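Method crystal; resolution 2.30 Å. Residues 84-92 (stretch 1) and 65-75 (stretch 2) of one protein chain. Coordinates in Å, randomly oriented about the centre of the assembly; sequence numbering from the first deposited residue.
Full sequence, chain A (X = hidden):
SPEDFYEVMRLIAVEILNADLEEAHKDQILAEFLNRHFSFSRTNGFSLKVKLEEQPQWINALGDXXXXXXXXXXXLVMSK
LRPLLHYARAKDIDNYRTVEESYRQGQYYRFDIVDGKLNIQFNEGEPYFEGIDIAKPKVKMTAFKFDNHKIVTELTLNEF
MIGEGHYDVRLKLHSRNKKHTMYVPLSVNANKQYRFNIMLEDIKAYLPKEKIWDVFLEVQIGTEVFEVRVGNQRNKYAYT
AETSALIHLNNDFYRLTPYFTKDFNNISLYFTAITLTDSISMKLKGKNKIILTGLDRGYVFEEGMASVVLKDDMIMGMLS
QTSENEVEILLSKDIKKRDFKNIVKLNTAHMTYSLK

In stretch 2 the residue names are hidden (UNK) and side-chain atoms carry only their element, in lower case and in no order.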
# COMPACT_ATOMS: atom_id res chain seq x y z
N LEU A 84 15.45 20.69 -26.37
CA LEU A 84 16.46 20.26 -27.34
C LEU A 84 16.55 21.22 -28.52
O LEU A 84 17.63 21.43 -29.07
CB LEU A 84 16.16 18.84 -27.81
CG LEU A 84 16.11 17.82 -26.68
CD1 LEU A 84 15.13 16.69 -26.96
CD2 LEU A 84 17.50 17.28 -26.42
N LEU A 85 15.42 21.81 -28.93
CA LEU A 85 15.47 22.86 -29.94
C LEU A 85 16.25 24.07 -29.42
O LEU A 85 17.00 24.69 -30.17
CB LEU A 85 14.06 23.28 -30.35
CG LEU A 85 13.15 22.27 -31.04
CD1 LEU A 85 11.74 22.84 -31.22
CD2 LEU A 85 13.75 21.87 -32.38
N HIS A 86 16.08 24.40 -28.14
CA HIS A 86 16.74 25.57 -27.58
C HIS A 86 18.25 25.37 -27.49
O HIS A 86 19.02 26.21 -27.96
CB HIS A 86 16.13 25.88 -26.21
CG HIS A 86 17.02 26.68 -25.31
ND1 HIS A 86 17.99 26.11 -24.52
CD2 HIS A 86 17.06 28.01 -25.05
CE1 HIS A 86 18.61 27.05 -23.83
NE2 HIS A 86 18.06 28.21 -24.13
N TYR A 87 18.68 24.25 -26.91
CA TYR A 87 20.11 23.96 -26.85
C TYR A 87 20.70 23.61 -28.21
O TYR A 87 21.93 23.61 -28.34
CB TYR A 87 20.39 22.83 -25.86
CG TYR A 87 20.01 23.16 -24.43
CD1 TYR A 87 20.59 24.22 -23.76
CD2 TYR A 87 19.06 22.40 -23.76
CE1 TYR A 87 20.23 24.52 -22.46
CE2 TYR A 87 18.70 22.69 -22.47
CZ TYR A 87 19.29 23.75 -21.82
OH TYR A 87 18.92 24.03 -20.53
N ALA A 88 19.87 23.31 -29.21
CA ALA A 88 20.38 23.12 -30.56
C ALA A 88 20.85 24.45 -31.14
O ALA A 88 22.00 24.57 -31.57
CB ALA A 88 19.32 22.49 -31.45
N ARG A 89 19.97 25.45 -31.17
CA ARG A 89 20.36 26.78 -31.64
C ARG A 89 21.55 27.31 -30.85
O ARG A 89 22.43 27.97 -31.41
CB ARG A 89 19.19 27.75 -31.54
CG ARG A 89 18.00 27.41 -32.42
CD ARG A 89 16.94 28.50 -32.33
NE ARG A 89 15.70 28.10 -32.98
CZ ARG A 89 14.72 27.43 -32.37
NH1 ARG A 89 13.62 27.11 -33.04
NH2 ARG A 89 14.85 27.08 -31.10
N ALA A 90 21.59 27.02 -29.55
CA ALA A 90 22.70 27.45 -28.71
C ALA A 90 23.92 26.55 -28.84
O ALA A 90 24.95 26.85 -28.23
CB ALA A 90 22.25 27.50 -27.24
N LYS A 91 23.83 25.48 -29.62
CA LYS A 91 24.91 24.50 -29.82
C LYS A 91 25.57 24.16 -28.49
O LYS A 91 26.79 24.22 -28.32
CB LYS A 91 25.91 25.01 -30.85
CG LYS A 91 25.25 25.68 -32.04
CD LYS A 91 26.24 25.95 -33.15
CE LYS A 91 25.51 26.23 -34.46
NZ LYS A 91 26.26 25.75 -35.65
N ASP A 92 24.73 23.78 -27.55
CA ASP A 92 25.09 23.51 -26.16
C ASP A 92 24.84 22.03 -25.91
O ASP A 92 23.71 21.63 -25.60
CB ASP A 92 24.27 24.40 -25.23
CG ASP A 92 24.71 24.32 -23.79
OD1 ASP A 92 25.45 23.37 -23.43
OD2 ASP A 92 24.31 25.21 -23.02
N UNK A 65 21.01 23.87 -38.59
CA UNK A 65 19.72 23.41 -39.09
C UNK A 65 18.58 23.92 -38.22
O UNK A 65 17.61 24.49 -38.73
c UNK A 65 17.37 21.57 -40.02
c UNK A 65 15.86 20.05 -38.96
c UNK A 65 18.36 21.24 -39.10
c UNK A 65 19.73 21.88 -39.18
c UNK A 65 16.84 19.71 -38.05
c UNK A 65 18.08 20.31 -38.12
c UNK A 65 16.12 20.98 -39.94
N UNK A 66 18.67 23.74 -36.90
CA UNK A 66 17.64 24.24 -36.01
C UNK A 66 17.63 25.77 -35.97
O UNK A 66 16.61 26.38 -35.62
c UNK A 66 16.76 24.15 -33.63
c UNK A 66 17.69 22.10 -34.68
c UNK A 66 16.33 21.62 -35.11
c UNK A 66 17.81 23.63 -34.61
N UNK A 67 18.73 26.42 -36.35
CA UNK A 67 18.72 27.88 -36.47
C UNK A 67 17.78 28.33 -37.58
O UNK A 67 17.26 29.45 -37.54
n UNK A 67 23.11 28.87 -34.55
c UNK A 67 20.87 28.85 -35.48
c UNK A 67 22.38 28.84 -35.66
c UNK A 67 20.13 28.41 -36.73
o UNK A 67 22.88 28.82 -36.79
N UNK A 68 17.54 27.48 -38.58
CA UNK A 68 16.73 27.86 -39.73
C UNK A 68 15.24 27.88 -39.42
O UNK A 68 14.49 28.59 -40.10
c UNK A 68 17.00 26.93 -40.90
N UNK A 69 14.79 27.12 -38.43
CA UNK A 69 13.36 27.08 -38.10
C UNK A 69 13.08 28.17 -37.08
O UNK A 69 13.85 28.36 -36.13
c UNK A 69 13.94 25.16 -36.59
c UNK A 69 12.80 24.73 -38.75
c UNK A 69 12.94 25.69 -37.59
N UNK A 70 11.99 28.92 -37.24
CA UNK A 70 11.74 30.06 -36.36
C UNK A 70 11.46 29.63 -34.93
O UNK A 70 10.95 28.54 -34.67
c UNK A 70 10.43 30.21 -38.38
c UNK A 70 10.51 30.73 -36.98
c UNK A 70 10.97 28.81 -38.30
N UNK A 71 11.79 30.52 -33.99
CA UNK A 71 11.47 30.29 -32.58
C UNK A 71 9.96 30.22 -32.35
O UNK A 71 9.54 29.65 -31.33
c UNK A 71 12.09 31.38 -31.71
c UNK A 71 13.61 31.45 -31.78
o UNK A 71 13.71 32.41 -29.59
c UNK A 71 14.22 32.37 -30.73
o UNK A 71 15.20 33.07 -31.05
N UNK A 72 9.16 30.80 -33.25
CA UNK A 72 7.70 30.68 -33.18
C UNK A 72 7.25 29.24 -33.05
O UNK A 72 6.31 28.95 -32.29
c UNK A 72 6.26 32.05 -38.25
c UNK A 72 5.68 30.84 -34.75
n UNK A 72 5.08 32.42 -38.73
n UNK A 72 7.34 32.18 -39.02
c UNK A 72 5.23 31.37 -36.12
c UNK A 72 7.08 31.32 -34.43
n UNK A 72 6.36 31.55 -37.03
N UNK A 73 7.92 28.32 -33.75
CA UNK A 73 7.38 26.98 -33.95
C UNK A 73 7.52 26.08 -32.72
O UNK A 73 6.80 25.08 -32.61
c UNK A 73 8.04 26.34 -35.18
c UNK A 73 8.23 27.38 -36.27
c UNK A 73 7.23 25.16 -35.69
N UNK A 74 8.40 26.43 -31.78
CA UNK A 74 8.61 25.61 -30.59
C UNK A 74 7.37 25.51 -29.70
O UNK A 74 7.40 24.78 -28.70
o UNK A 74 10.82 26.74 -31.86
c UNK A 74 9.78 26.18 -29.79
o UNK A 74 12.14 26.35 -30.15
c UNK A 74 11.00 26.44 -30.66
N UNK A 75 6.27 26.20 -30.03
CA UNK A 75 5.05 26.12 -29.24
C UNK A 75 4.09 25.05 -29.74
O UNK A 75 3.33 24.50 -28.94
c UNK A 75 4.35 27.48 -29.22

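Position 65 carries one carbon and then a closed ring of six carbons, with no heteroatom. It stays out of reach of stretch 1, in buried surroundings: Phe65. At position 66 four carbons fork at the first, one arm two carbons long, and pack against Leu85 and Ala88: isoleucine. Ile66 points toward the helix of stretch 1: its CG1 lies 3.6 Å from CB of Ala88, and its CD1 lies 3.8 Å from CD2 of Leu85.

Position 67 has three carbons, the third bearing one oxygen and one nitrogen, an amide one carbon longer than asparagine, whose end reaches the backbone of Arg89: Gln67. Its CA is 5.2 Å from CA of Arg89, and its NE2 gives a weak hydrogen bond, 3.3 Å, to O of Arg89, a carbonyl at the end of the helix.

Position 68 has a single carbon, its CA-to-CB bond directed away from stretch 1: Ala68. At 69 one carbon carries two others, near the guanidinium of Arg89, the mark of valine. Val69 points toward stretch 1, but its backbone does the polar work, its O accepting a weak hydrogen bond of 3.3 Å from NH1 of Arg89. Position 70 closes three carbons onto its own backbone nitrogen, so it is Pro70; its CA-to-CB bond points away.

Position 71 shows three carbons, the third with two oxygens, and meets Arg89 through carbon: Glu71. Despite its charge, its CA lies over one face of the guanidinium, 3.9 Å from NH1, while CG2 of Ile66 covers the opposite face. Position 72 runs three carbons, a nitrogen, then a carbon with two more nitrogens. This is Arg72, exposed, its CA-to-CB bond pointing away.

Position 73 is again one carbon bearing two, Val73, buried but turned sideways. Position 74 has two carbons, the second with two oxygens that reach the guanidinium of Arg89, and points toward stretch 1: Asp74. Its OD2 forms a salt bridge with NH2 of Arg89 at 3.0 Å, and its OD1 accepts a hydrogen bond from NH1 of Arg89 at 3.1 Å. Position 75, one carbon and out of reach, is Ala75.

The contact is organised around one long side chain. CA-to-CB of Arg89 points sideways, but its extended chain carries the guanidinium into a pocket that stretch 2 builds by turning after its helix: carbon over both faces, Val69 O and Asp74 OD2 at the edge. Leu85 and Ala88 supply apolar footing. The rule: sandwich the arginine plane between carbons and place acceptors around its rim.

Stretch 2 (65-75) FIQAVPERVDA
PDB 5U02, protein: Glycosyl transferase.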